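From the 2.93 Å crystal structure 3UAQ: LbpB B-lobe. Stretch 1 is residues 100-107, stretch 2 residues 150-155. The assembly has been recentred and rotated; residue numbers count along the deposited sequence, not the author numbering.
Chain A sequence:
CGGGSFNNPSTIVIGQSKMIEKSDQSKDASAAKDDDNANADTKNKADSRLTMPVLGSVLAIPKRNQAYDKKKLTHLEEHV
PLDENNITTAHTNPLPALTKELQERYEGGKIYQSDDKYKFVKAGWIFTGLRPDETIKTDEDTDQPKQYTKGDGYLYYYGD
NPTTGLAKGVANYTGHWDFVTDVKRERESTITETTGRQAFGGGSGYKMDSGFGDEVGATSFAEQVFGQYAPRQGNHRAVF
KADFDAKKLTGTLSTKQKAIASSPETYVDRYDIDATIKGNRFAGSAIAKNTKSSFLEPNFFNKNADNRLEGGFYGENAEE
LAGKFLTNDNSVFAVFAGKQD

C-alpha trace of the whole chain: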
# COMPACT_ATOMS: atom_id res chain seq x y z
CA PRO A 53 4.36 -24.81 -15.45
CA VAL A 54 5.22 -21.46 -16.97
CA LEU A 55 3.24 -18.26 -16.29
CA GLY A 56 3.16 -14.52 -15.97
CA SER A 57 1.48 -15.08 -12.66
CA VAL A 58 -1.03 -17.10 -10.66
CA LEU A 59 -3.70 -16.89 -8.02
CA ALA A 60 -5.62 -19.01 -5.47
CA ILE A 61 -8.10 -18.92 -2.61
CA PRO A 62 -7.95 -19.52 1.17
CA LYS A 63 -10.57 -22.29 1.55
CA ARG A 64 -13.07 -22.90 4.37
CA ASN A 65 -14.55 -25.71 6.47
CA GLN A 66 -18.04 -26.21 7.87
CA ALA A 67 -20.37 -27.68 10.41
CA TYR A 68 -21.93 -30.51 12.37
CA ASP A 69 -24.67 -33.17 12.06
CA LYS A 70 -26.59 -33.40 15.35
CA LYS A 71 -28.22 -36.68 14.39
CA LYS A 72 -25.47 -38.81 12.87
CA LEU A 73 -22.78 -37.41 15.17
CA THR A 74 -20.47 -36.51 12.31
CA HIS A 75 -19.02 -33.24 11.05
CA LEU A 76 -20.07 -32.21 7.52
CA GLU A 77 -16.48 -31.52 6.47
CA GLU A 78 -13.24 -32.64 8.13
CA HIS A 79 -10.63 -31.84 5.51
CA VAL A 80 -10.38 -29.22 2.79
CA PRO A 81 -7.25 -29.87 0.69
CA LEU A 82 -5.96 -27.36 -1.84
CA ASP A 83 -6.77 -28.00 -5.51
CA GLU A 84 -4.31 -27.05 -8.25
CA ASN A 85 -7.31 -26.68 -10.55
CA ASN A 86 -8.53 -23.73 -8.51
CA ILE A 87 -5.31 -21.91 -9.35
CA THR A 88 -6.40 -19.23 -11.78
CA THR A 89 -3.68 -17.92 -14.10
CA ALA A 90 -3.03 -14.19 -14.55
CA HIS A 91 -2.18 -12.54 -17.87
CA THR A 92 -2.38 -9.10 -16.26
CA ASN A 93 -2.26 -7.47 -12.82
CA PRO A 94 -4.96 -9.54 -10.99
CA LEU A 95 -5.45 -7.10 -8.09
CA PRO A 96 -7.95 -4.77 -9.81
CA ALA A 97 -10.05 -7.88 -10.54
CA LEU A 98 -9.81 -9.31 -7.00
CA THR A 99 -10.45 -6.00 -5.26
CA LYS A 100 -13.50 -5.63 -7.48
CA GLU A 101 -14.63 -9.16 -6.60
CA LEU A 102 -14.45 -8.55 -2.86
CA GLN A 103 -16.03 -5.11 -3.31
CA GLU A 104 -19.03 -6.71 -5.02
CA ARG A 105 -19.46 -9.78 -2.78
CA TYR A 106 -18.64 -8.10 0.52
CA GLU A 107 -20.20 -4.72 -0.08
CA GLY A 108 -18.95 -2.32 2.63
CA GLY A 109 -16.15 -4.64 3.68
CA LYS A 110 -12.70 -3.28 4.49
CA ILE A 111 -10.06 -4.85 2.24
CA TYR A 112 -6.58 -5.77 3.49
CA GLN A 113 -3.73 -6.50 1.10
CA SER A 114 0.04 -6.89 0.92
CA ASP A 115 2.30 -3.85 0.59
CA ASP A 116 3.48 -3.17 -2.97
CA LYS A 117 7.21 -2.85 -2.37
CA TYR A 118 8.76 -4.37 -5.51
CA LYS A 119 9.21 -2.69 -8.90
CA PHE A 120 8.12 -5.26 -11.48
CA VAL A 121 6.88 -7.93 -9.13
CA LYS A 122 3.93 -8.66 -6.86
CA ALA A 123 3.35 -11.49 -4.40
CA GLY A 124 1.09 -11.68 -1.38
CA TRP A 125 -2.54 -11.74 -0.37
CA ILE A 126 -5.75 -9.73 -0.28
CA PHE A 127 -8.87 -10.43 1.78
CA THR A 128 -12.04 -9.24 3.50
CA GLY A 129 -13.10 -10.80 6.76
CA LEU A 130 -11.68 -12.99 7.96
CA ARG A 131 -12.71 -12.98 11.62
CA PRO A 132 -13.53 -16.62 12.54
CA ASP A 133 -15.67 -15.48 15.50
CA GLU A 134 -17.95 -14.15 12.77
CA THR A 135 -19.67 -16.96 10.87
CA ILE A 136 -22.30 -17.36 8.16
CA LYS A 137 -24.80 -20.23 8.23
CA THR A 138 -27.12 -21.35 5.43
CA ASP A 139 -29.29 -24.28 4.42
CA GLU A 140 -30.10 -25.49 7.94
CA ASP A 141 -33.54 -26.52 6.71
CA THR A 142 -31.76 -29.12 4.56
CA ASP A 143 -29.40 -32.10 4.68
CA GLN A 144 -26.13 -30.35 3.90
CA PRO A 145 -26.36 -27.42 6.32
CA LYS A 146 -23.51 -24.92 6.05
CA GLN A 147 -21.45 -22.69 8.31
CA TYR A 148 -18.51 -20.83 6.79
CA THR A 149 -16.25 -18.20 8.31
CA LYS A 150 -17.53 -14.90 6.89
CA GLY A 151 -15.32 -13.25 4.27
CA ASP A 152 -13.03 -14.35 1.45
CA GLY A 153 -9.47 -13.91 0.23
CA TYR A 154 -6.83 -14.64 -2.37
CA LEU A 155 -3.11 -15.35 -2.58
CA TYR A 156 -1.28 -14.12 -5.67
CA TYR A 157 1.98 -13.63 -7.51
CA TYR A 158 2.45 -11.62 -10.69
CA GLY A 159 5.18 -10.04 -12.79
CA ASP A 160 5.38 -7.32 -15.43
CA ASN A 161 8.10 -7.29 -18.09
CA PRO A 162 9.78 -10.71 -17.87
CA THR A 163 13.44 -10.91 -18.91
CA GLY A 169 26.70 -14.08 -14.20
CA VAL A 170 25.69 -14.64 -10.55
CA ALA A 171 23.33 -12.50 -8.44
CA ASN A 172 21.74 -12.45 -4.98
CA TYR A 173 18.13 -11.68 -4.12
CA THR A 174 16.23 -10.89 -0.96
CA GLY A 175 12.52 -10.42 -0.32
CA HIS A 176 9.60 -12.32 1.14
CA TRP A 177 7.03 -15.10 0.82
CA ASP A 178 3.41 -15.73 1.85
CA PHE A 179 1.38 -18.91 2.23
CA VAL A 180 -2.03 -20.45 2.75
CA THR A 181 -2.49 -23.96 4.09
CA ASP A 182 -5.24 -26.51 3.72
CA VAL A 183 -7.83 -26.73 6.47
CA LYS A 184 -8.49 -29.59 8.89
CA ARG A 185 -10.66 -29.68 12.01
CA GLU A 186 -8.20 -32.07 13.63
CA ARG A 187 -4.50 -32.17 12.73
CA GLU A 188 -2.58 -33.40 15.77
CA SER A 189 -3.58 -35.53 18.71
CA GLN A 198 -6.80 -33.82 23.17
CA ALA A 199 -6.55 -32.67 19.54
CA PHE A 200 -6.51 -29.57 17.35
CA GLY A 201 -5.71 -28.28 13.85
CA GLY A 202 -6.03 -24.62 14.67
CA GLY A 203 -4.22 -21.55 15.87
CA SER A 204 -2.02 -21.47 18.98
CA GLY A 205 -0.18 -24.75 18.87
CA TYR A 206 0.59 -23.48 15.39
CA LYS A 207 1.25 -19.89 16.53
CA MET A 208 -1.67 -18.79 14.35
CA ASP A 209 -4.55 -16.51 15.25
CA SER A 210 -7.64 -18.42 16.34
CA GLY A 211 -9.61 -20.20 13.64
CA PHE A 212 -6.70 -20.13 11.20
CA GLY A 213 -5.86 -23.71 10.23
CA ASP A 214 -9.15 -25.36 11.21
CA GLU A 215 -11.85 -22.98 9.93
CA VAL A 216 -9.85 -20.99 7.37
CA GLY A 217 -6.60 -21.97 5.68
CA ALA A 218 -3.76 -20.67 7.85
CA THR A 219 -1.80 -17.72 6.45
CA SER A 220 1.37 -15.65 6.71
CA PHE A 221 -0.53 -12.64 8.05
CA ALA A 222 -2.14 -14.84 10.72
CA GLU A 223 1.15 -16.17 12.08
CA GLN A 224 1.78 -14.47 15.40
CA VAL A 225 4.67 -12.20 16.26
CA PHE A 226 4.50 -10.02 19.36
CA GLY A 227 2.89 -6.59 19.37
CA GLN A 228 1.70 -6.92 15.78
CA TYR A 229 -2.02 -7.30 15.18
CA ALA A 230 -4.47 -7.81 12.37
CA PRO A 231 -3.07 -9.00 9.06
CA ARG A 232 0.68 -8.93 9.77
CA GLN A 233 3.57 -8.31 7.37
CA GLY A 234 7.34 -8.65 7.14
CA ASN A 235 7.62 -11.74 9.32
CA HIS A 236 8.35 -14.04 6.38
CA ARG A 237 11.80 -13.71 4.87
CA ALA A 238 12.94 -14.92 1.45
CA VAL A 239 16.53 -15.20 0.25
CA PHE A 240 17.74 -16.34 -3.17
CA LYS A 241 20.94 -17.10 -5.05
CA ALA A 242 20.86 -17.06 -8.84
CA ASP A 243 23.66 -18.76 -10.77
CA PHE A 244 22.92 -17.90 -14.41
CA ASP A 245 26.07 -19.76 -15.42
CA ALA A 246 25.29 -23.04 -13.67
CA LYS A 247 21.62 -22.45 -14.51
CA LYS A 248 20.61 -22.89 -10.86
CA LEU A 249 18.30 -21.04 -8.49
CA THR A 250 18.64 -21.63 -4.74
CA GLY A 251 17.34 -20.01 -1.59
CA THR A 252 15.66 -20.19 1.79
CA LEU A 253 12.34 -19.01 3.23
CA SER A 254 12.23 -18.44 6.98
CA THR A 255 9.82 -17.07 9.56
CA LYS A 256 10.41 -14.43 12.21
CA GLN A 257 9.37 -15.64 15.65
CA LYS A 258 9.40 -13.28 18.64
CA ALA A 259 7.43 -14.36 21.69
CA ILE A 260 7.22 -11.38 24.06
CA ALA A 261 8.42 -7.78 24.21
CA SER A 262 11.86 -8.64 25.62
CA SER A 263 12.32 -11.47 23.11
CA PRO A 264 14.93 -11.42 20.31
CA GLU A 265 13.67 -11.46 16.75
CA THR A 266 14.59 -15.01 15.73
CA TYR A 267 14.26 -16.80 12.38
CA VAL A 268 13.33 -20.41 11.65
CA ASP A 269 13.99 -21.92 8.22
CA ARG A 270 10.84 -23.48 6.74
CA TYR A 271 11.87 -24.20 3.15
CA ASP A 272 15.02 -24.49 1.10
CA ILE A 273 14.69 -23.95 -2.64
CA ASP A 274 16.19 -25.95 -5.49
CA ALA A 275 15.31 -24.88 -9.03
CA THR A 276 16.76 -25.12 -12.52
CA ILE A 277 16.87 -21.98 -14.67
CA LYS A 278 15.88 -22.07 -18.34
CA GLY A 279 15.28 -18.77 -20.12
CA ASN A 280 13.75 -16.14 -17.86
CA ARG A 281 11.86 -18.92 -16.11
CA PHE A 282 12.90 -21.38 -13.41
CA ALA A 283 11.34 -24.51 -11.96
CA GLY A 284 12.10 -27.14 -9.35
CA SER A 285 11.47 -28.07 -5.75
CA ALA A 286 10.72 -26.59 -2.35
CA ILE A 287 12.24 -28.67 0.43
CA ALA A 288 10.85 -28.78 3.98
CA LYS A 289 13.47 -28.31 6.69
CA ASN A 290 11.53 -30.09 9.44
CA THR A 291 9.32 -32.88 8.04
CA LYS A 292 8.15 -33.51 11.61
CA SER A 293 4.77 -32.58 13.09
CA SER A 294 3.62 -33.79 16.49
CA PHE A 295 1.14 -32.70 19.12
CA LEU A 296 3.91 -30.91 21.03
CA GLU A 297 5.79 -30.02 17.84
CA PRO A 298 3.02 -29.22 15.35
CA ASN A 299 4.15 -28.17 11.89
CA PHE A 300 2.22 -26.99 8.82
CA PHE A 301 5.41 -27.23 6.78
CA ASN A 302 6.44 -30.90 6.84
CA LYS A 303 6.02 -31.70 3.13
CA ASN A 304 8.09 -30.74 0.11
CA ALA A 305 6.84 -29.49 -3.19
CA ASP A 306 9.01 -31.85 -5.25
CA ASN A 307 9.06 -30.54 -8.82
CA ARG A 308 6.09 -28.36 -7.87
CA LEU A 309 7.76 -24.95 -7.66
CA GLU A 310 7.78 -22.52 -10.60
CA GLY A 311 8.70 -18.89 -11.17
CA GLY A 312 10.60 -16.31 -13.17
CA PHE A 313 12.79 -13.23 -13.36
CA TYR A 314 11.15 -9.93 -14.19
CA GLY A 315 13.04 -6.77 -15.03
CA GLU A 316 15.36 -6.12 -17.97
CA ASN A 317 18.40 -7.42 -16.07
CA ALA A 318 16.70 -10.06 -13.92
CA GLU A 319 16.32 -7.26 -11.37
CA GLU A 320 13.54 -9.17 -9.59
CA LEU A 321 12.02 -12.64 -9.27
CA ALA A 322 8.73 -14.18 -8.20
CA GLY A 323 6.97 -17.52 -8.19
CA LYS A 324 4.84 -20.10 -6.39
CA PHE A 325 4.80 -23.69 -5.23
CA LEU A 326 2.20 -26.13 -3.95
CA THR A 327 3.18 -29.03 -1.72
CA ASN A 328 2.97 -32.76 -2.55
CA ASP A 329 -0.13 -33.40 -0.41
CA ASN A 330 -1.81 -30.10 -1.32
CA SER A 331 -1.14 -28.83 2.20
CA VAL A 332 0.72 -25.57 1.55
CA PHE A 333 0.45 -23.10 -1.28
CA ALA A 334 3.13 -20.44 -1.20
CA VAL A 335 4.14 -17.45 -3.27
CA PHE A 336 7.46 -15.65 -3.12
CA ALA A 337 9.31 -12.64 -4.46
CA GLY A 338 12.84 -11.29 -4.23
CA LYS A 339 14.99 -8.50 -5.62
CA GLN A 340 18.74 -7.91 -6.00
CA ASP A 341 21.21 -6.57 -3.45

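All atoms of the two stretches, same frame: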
# COMPACT_ATOMS: atom_id res chain seq x y z
N LYS A 100 -12.16 -5.83 -6.95
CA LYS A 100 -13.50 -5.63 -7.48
C LYS A 100 -14.41 -6.76 -7.01
O LYS A 100 -15.53 -6.51 -6.56
CB LYS A 100 -13.45 -5.56 -9.01
CG LYS A 100 -14.74 -5.12 -9.67
CD LYS A 100 -14.81 -5.63 -11.11
CE LYS A 100 -16.23 -5.59 -11.67
NZ LYS A 100 -16.63 -4.25 -12.22
N GLU A 101 -13.92 -7.99 -7.11
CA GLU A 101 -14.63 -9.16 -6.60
C GLU A 101 -15.09 -8.96 -5.16
O GLU A 101 -16.29 -9.05 -4.86
CB GLU A 101 -13.71 -10.38 -6.66
CG GLU A 101 -13.76 -11.16 -7.96
CD GLU A 101 -14.58 -12.43 -7.83
OE1 GLU A 101 -15.08 -12.92 -8.87
OE2 GLU A 101 -14.72 -12.93 -6.70
N LEU A 102 -14.14 -8.70 -4.28
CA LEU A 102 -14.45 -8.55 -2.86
C LEU A 102 -15.33 -7.33 -2.60
O LEU A 102 -16.15 -7.33 -1.68
CB LEU A 102 -13.15 -8.52 -2.04
CG LEU A 102 -12.29 -9.78 -2.23
CD1 LEU A 102 -10.84 -9.53 -1.84
CD2 LEU A 102 -12.86 -10.98 -1.47
N GLN A 103 -15.18 -6.29 -3.42
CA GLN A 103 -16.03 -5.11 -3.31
C GLN A 103 -17.48 -5.43 -3.63
O GLN A 103 -18.40 -4.88 -3.02
CB GLN A 103 -15.54 -4.00 -4.24
CG GLN A 103 -14.57 -3.02 -3.58
CD GLN A 103 -13.92 -2.09 -4.58
OE1 GLN A 103 -13.93 -2.34 -5.79
NE2 GLN A 103 -13.34 -1.00 -4.08
N GLU A 104 -17.68 -6.33 -4.59
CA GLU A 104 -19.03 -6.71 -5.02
C GLU A 104 -19.68 -7.72 -4.06
O GLU A 104 -20.87 -7.62 -3.76
CB GLU A 104 -19.00 -7.27 -6.44
CG GLU A 104 -19.54 -6.30 -7.50
CD GLU A 104 -18.54 -6.01 -8.62
OE1 GLU A 104 -17.91 -6.96 -9.14
OE2 GLU A 104 -18.39 -4.82 -8.98
N ARG A 105 -18.90 -8.69 -3.59
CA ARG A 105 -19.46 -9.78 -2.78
C ARG A 105 -19.53 -9.43 -1.30
O ARG A 105 -20.34 -9.99 -0.56
CB ARG A 105 -18.63 -11.06 -2.96
CG ARG A 105 -18.26 -11.34 -4.39
CD ARG A 105 -18.19 -12.83 -4.65
NE ARG A 105 -16.83 -13.34 -4.74
CZ ARG A 105 -16.27 -14.14 -3.84
NH1 ARG A 105 -16.95 -14.51 -2.76
NH2 ARG A 105 -15.02 -14.56 -4.01
N TYR A 106 -18.67 -8.52 -0.87
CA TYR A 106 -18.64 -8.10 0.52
C TYR A 106 -18.70 -6.58 0.54
O TYR A 106 -17.69 -5.89 0.68
CB TYR A 106 -17.39 -8.65 1.21
CG TYR A 106 -17.39 -10.17 1.28
CD1 TYR A 106 -18.12 -10.84 2.25
CD2 TYR A 106 -16.65 -10.92 0.38
CE1 TYR A 106 -18.11 -12.23 2.33
CE2 TYR A 106 -16.64 -12.32 0.44
CZ TYR A 106 -17.38 -12.97 1.42
OH TYR A 106 -17.38 -14.35 1.50
N GLU A 107 -19.92 -6.07 0.38
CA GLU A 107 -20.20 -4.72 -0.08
C GLU A 107 -19.42 -3.59 0.61
O GLU A 107 -18.64 -2.89 -0.04
CB GLU A 107 -21.69 -4.44 0.03
CG GLU A 107 -22.09 -3.02 -0.35
CD GLU A 107 -23.47 -2.67 0.15
OE1 GLU A 107 -23.61 -1.63 0.83
OE2 GLU A 107 -24.40 -3.45 -0.13
N LYS A 150 -17.15 -16.00 7.78
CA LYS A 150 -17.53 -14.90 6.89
C LYS A 150 -16.33 -14.16 6.30
O LYS A 150 -15.41 -13.76 7.02
CB LYS A 150 -18.46 -13.91 7.59
CG LYS A 150 -18.71 -12.65 6.77
CD LYS A 150 -19.59 -11.67 7.53
CE LYS A 150 -19.91 -10.44 6.69
NZ LYS A 150 -20.66 -9.42 7.48
N GLY A 151 -16.38 -13.94 4.99
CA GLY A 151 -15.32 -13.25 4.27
C GLY A 151 -14.62 -14.16 3.27
O GLY A 151 -14.86 -15.36 3.24
N ASP A 152 -13.74 -13.58 2.46
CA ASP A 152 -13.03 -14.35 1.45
C ASP A 152 -11.71 -13.67 1.08
O ASP A 152 -11.55 -12.45 1.26
CB ASP A 152 -13.90 -14.55 0.20
CG ASP A 152 -14.66 -15.88 0.23
OD1 ASP A 152 -14.02 -16.93 0.45
OD2 ASP A 152 -15.90 -15.87 0.01
N GLY A 153 -10.77 -14.46 0.59
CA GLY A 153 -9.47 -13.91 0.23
C GLY A 153 -8.76 -14.64 -0.89
O GLY A 153 -9.24 -15.64 -1.43
N TYR A 154 -7.59 -14.13 -1.25
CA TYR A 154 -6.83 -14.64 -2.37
C TYR A 154 -5.35 -14.49 -2.11
O TYR A 154 -4.92 -13.49 -1.51
CB TYR A 154 -7.17 -13.86 -3.63
CG TYR A 154 -8.55 -14.12 -4.20
CD1 TYR A 154 -9.64 -13.35 -3.82
CD2 TYR A 154 -8.75 -15.15 -5.11
CE1 TYR A 154 -10.90 -13.60 -4.34
CE2 TYR A 154 -10.00 -15.40 -5.63
CZ TYR A 154 -11.08 -14.62 -5.25
OH TYR A 154 -12.32 -14.89 -5.78
N LEU A 155 -4.57 -15.47 -2.55
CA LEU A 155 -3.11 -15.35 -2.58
C LEU A 155 -2.64 -15.26 -4.03
O LEU A 155 -3.15 -15.97 -4.90
CB LEU A 155 -2.43 -16.52 -1.87
CG LEU A 155 -1.81 -16.19 -0.51
CD1 LEU A 155 -2.76 -16.58 0.60
CD2 LEU A 155 -0.49 -16.90 -0.34

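The contact packs the last turns of a helix, residues 100-105, against a strand running nearly antiparallel to it, at 175° between their directions and 9.6 Å between axes at closest approach. At that spacing side chains must bridge the gap. Glu101, Leu102, Arg105 and Tyr106 point toward the strand, following the helical repeat, while Asp152 and Tyr154 answer from alternate positions on the strand.

The charged interactions centre on Arg105. Its NE donates to Glu101 OE2 at 2.9 Å, one turn back on the helix, and its NH2 reaches the same oxygen at 3.2 Å, so the intrahelical salt bridge helps hold the guanidinium in place. Across the contact, Arg105 NH1 donates to Asp152 OD2 at 3.3 Å in a second salt bridge. Asp152 OD2 and Tyr154 OH both lie near the guanidinium plane, at its edge. One arginine thus joins an acid of its own helix to an acid of the strand.

Two tyrosines, one from each stretch, add hydroxyl hydrogen bonds to these same carboxylates. Tyr106 OH donates to Asp152 OD2 at 2.6 Å, the shortest approach in the contact, so this oxygen accepts from both Arg105 and Tyr106. Tyr154 OH makes a weak bond to Glu101 OE2 at 3.2 Å.

Apolar packing is slimmer and rests on Leu102, a buried residue. Its CD2 meets the edge of the Tyr154 ring, 4.4 Å from CE1, and lies 3.4 Å from the backbone O of Asp152.

Backbone shape matters on both sides at the Tyr106 end of the contact. Tyr106 is the first residue to leave helical angles, yet its N still bonds to Leu102 O at 2.9 Å. Opposite it, Gly151 adopts phi/psi of 115/172, where a CB would jam against the preceding carbonyl O; its own conformation calls for glycine.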